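Local coordinates for MAU2 chromatid cohesion factor homolog (Saccharomyces cerevisiae, PDB 4XDN), which forms a complex with SCC2 that is required for the association of cohesin with chromosomes, and so takes part in sister chromatid cohesion, at residues 107-112 with 134-139. Numbering follows the deposited sequence.
Sequences LYISSL and FLLLHD
I109 reaches from helix 102-119 toward helix 126-144 and divides its branches between two leucines, L135 and L136. I109 CB already meets the CD1 methyl of L136, at 3.7 Å. From there the side chain forks. I109 CG2, anti to the backbone N, packs against the same L136 CD1 at 3.6 Å, the isoleucine and leucine side chains running antiparallel past one another. I109 CG1, set beside the backbone N (chi1 -58°), leads toward the other leucine and comes within 4.1 Å of L135 CD1. At the tip, I109 CD1 presses on L135 CD1 at 3.4 Å, tighter than ordinary methyl-methyl contact, where I109 meets L135 nearly perpendicularly. L136 CD1 also skirts S110, whose OG lies 4.1 Å away, at van der Waals range; the hydrogen bond of that hydroxyl goes to the backbone oxygen of E106 in its own helix. No hydrogen bond joins the two segments, and the small interface rests on apolar methyls. The segment axes approach to 10.1 Å at 140°, so that the successive helices 102-119 and 126-144 form an obliquely packed antiparallel helical hairpin within a largely helical chain. Within 134-139 the helix widens into a pi-type turn, in which the F134 carbonyl oxygen accepts from both H138 N and D139 N. I109 also touches V92 of helix 81-98, and C132 of helix 126-144 touches I109 as well as L112. F134 and H138 pack on helix 170-189, while L137 meets both that helix and helix 147-165; F134 and D139 also pack against the chain of another protein, so helix 126-144 contributes to that interface as well as to the packing of its own chain.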
ATOM      1  N   LEU A 107      11.333  27.659  14.335  1.00 39.23           N
ATOM      2  CA  LEU A 107      12.051  28.793  14.906  1.00 42.92           C
ATOM      3  C   LEU A 107      12.812  28.387  16.160  1.00 37.84           C
ATOM      4  O   LEU A 107      13.936  28.836  16.385  1.00 35.67           O
ATOM      5  CB  LEU A 107      11.090  29.940  15.232  1.00 50.83           C
ATOM      6  CG  LEU A 107      10.608  30.809  14.066  1.00 59.51           C
ATOM      7  CD1 LEU A 107       9.608  31.841  14.562  1.00 63.55           C
ATOM      8  CD2 LEU A 107      11.771  31.499  13.362  1.00 62.40           C
ATOM      9  N   TYR A 108      12.198  27.537  16.976  1.00 35.84           N
ATOM     10  CA  TYR A 108      12.834  27.069  18.197  1.00 34.64           C
ATOM     11  C   TYR A 108      14.065  26.224  17.890  1.00 33.93           C
ATOM     12  O   TYR A 108      15.115  26.400  18.509  1.00 32.34           O
ATOM     13  CB  TYR A 108      11.848  26.264  19.045  1.00 36.49           C
ATOM     14  CG  TYR A 108      10.900  27.122  19.856  1.00 38.90           C
ATOM     15  CD1 TYR A 108      11.378  27.978  20.840  1.00 39.16           C
ATOM     16  CD2 TYR A 108       9.530  27.065  19.647  1.00 39.51           C
ATOM     17  CE1 TYR A 108      10.520  28.760  21.586  1.00 41.02           C
ATOM     18  CE2 TYR A 108       8.664  27.844  20.386  1.00 41.29           C
ATOM     19  CZ  TYR A 108       9.164  28.688  21.355  1.00 42.67           C
ATOM     20  OH  TYR A 108       8.302  29.459  22.093  1.00 45.62           O
ATOM     21  N   ILE A 109      13.936  25.311  16.933  1.00 32.77           N
ATOM     22  CA  ILE A 109      15.041  24.430  16.572  1.00 32.46           C
ATOM     23  C   ILE A 109      16.158  25.216  15.890  1.00 31.70           C
ATOM     24  O   ILE A 109      17.335  24.995  16.171  1.00 33.54           O
ATOM     25  CB  ILE A 109      14.575  23.287  15.649  1.00 33.14           C
ATOM     26  CG1 ILE A 109      13.474  22.468  16.328  1.00 35.90           C
ATOM     27  CG2 ILE A 109      15.745  22.379  15.271  1.00 32.87           C
ATOM     28  CD1 ILE A 109      13.888  21.822  17.645  1.00 38.17           C
ATOM     29  N   SER A 110      15.787  26.129  14.998  1.00 31.30           N
ATOM     30  CA  SER A 110      16.766  26.968  14.317  1.00 36.77           C
ATOM     31  C   SER A 110      17.544  27.806  15.323  1.00 36.00           C
ATOM     32  O   SER A 110      18.765  27.931  15.227  1.00 34.96           O
ATOM     33  CB  SER A 110      16.083  27.878  13.297  1.00 40.54           C
ATOM     34  OG  SER A 110      15.506  27.119  12.253  1.00 43.52           O
ATOM     35  N   SER A 111      16.828  28.375  16.288  1.00 37.14           N
ATOM     36  CA  SER A 111      17.453  29.149  17.354  1.00 38.63           C
ATOM     37  C   SER A 111      18.391  28.273  18.168  1.00 38.25           C
ATOM     38  O   SER A 111      19.520  28.664  18.459  1.00 41.08           O
ATOM     39  CB  SER A 111      16.394  29.768  18.267  1.00 39.27           C
ATOM     40  OG  SER A 111      15.668  30.779  17.594  1.00 41.54           O
ATOM     41  N   LEU A 112      17.917  27.087  18.534  1.00 35.26           N
ATOM     42  CA  LEU A 112      18.722  26.151  19.308  1.00 34.23           C
ATOM     43  C   LEU A 112      19.995  25.781  18.557  1.00 33.88           C
ATOM     44  O   LEU A 112      21.083  25.772  19.131  1.00 33.82           O
ATOM     45  CB  LEU A 112      17.918  24.891  19.630  1.00 34.50           C
ATOM     46  CG  LEU A 112      18.628  23.833  20.477  1.00 35.68           C
ATOM     47  CD1 LEU A 112      18.963  24.376  21.860  1.00 38.14           C
ATOM     48  CD2 LEU A 112      17.771  22.586  20.586  1.00 34.89           C
ATOM     49  N   PHE A 134      17.776  16.728  12.101  1.00 26.33           N
ATOM     50  CA  PHE A 134      16.798  15.679  11.862  1.00 28.47           C
ATOM     51  C   PHE A 134      15.383  16.240  11.991  1.00 28.50           C
ATOM     52  O   PHE A 134      14.521  15.964  11.164  1.00 29.77           O
ATOM     53  CB  PHE A 134      17.006  14.520  12.837  1.00 29.06           C
ATOM     54  CG  PHE A 134      16.321  13.251  12.419  1.00 29.42           C
ATOM     55  CD1 PHE A 134      16.911  12.403  11.495  1.00 28.24           C
ATOM     56  CD2 PHE A 134      15.089  12.904  12.950  1.00 31.36           C
ATOM     57  CE1 PHE A 134      16.285  11.234  11.107  1.00 30.04           C
ATOM     58  CE2 PHE A 134      14.456  11.734  12.564  1.00 31.24           C
ATOM     59  CZ  PHE A 134      15.055  10.899  11.641  1.00 30.95           C
ATOM     60  N   LEU A 135      15.153  17.041  13.025  1.00 26.28           N
ATOM     61  CA  LEU A 135      13.863  17.691  13.193  1.00 28.63           C
ATOM     62  C   LEU A 135      13.579  18.636  12.029  1.00 27.71           C
ATOM     63  O   LEU A 135      12.460  18.694  11.527  1.00 29.43           O
ATOM     64  CB  LEU A 135      13.814  18.459  14.516  1.00 30.75           C
ATOM     65  CG  LEU A 135      13.830  17.609  15.789  1.00 32.00           C
ATOM     66  CD1 LEU A 135      13.980  18.492  17.020  1.00 33.15           C
ATOM     67  CD2 LEU A 135      12.578  16.767  15.886  1.00 33.68           C
ATOM     68  N   LEU A 136      14.601  19.367  11.602  1.00 28.03           N
ATOM     69  CA  LEU A 136      14.456  20.370  10.552  1.00 30.33           C
ATOM     70  C   LEU A 136      14.237  19.754   9.170  1.00 28.98           C
ATOM     71  O   LEU A 136      13.502  20.304   8.347  1.00 26.79           O
ATOM     72  CB  LEU A 136      15.698  21.268  10.514  1.00 34.78           C
ATOM     73  CG  LEU A 136      15.599  22.764  10.842  1.00 38.83           C
ATOM     74  CD1 LEU A 136      14.592  23.084  11.934  1.00 38.30           C
ATOM     75  CD2 LEU A 136      16.977  23.267  11.252  1.00 39.28           C
ATOM     76  N   LEU A 137      14.879  18.615   8.919  1.00 27.07           N
ATOM     77  CA  LEU A 137      14.929  18.044   7.579  1.00 29.93           C
ATOM     78  C   LEU A 137      14.032  16.816   7.409  1.00 30.66           C
ATOM     79  O   LEU A 137      13.653  16.478   6.287  1.00 31.54           O
ATOM     80  CB  LEU A 137      16.375  17.680   7.232  1.00 31.83           C
ATOM     81  CG  LEU A 137      17.373  18.844   7.274  1.00 31.95           C
ATOM     82  CD1 LEU A 137      18.789  18.329   7.112  1.00 32.14           C
ATOM     83  CD2 LEU A 137      17.058  19.880   6.204  1.00 32.84           C
ATOM     84  N   HIS A 138      13.690  16.156   8.514  1.00 30.25           N
ATOM     85  CA  HIS A 138      12.889  14.933   8.462  1.00 30.76           C
ATOM     86  C   HIS A 138      11.526  15.099   9.132  1.00 29.51           C
ATOM     87  O   HIS A 138      10.491  14.982   8.474  1.00 29.16           O
ATOM     88  CB  HIS A 138      13.650  13.772   9.108  1.00 29.45           C
ATOM     89  CG  HIS A 138      12.876  12.494   9.161  1.00 29.74           C
ATOM     90  ND1 HIS A 138      12.096  12.138  10.246  1.00 30.34           N
ATOM     91  CD2 HIS A 138      12.762  11.478   8.273  1.00 29.85           C
ATOM     92  CE1 HIS A 138      11.539  10.966  10.019  1.00 27.93           C
ATOM     93  NE2 HIS A 138      11.926  10.542   8.826  1.00 28.43           N
ATOM     94  N   ASP A 139      11.520  15.371  10.434  1.00 30.33           N
ATOM     95  CA  ASP A 139      10.268  15.391  11.188  1.00 31.65           C
ATOM     96  C   ASP A 139       9.335  16.516  10.749  1.00 30.42           C
ATOM     97  O   ASP A 139       8.163  16.274  10.463  1.00 32.45           O
ATOM     98  CB  ASP A 139      10.542  15.514  12.688  1.00 34.27           C
ATOM     99  CG  ASP A 139      10.992  14.209  13.309  1.00 36.98           C
ATOM    100  OD1 ASP A 139      11.691  13.432  12.632  1.00 35.16           O
ATOM    101  OD2 ASP A 139      10.644  13.959  14.482  1.00 43.49           O
TER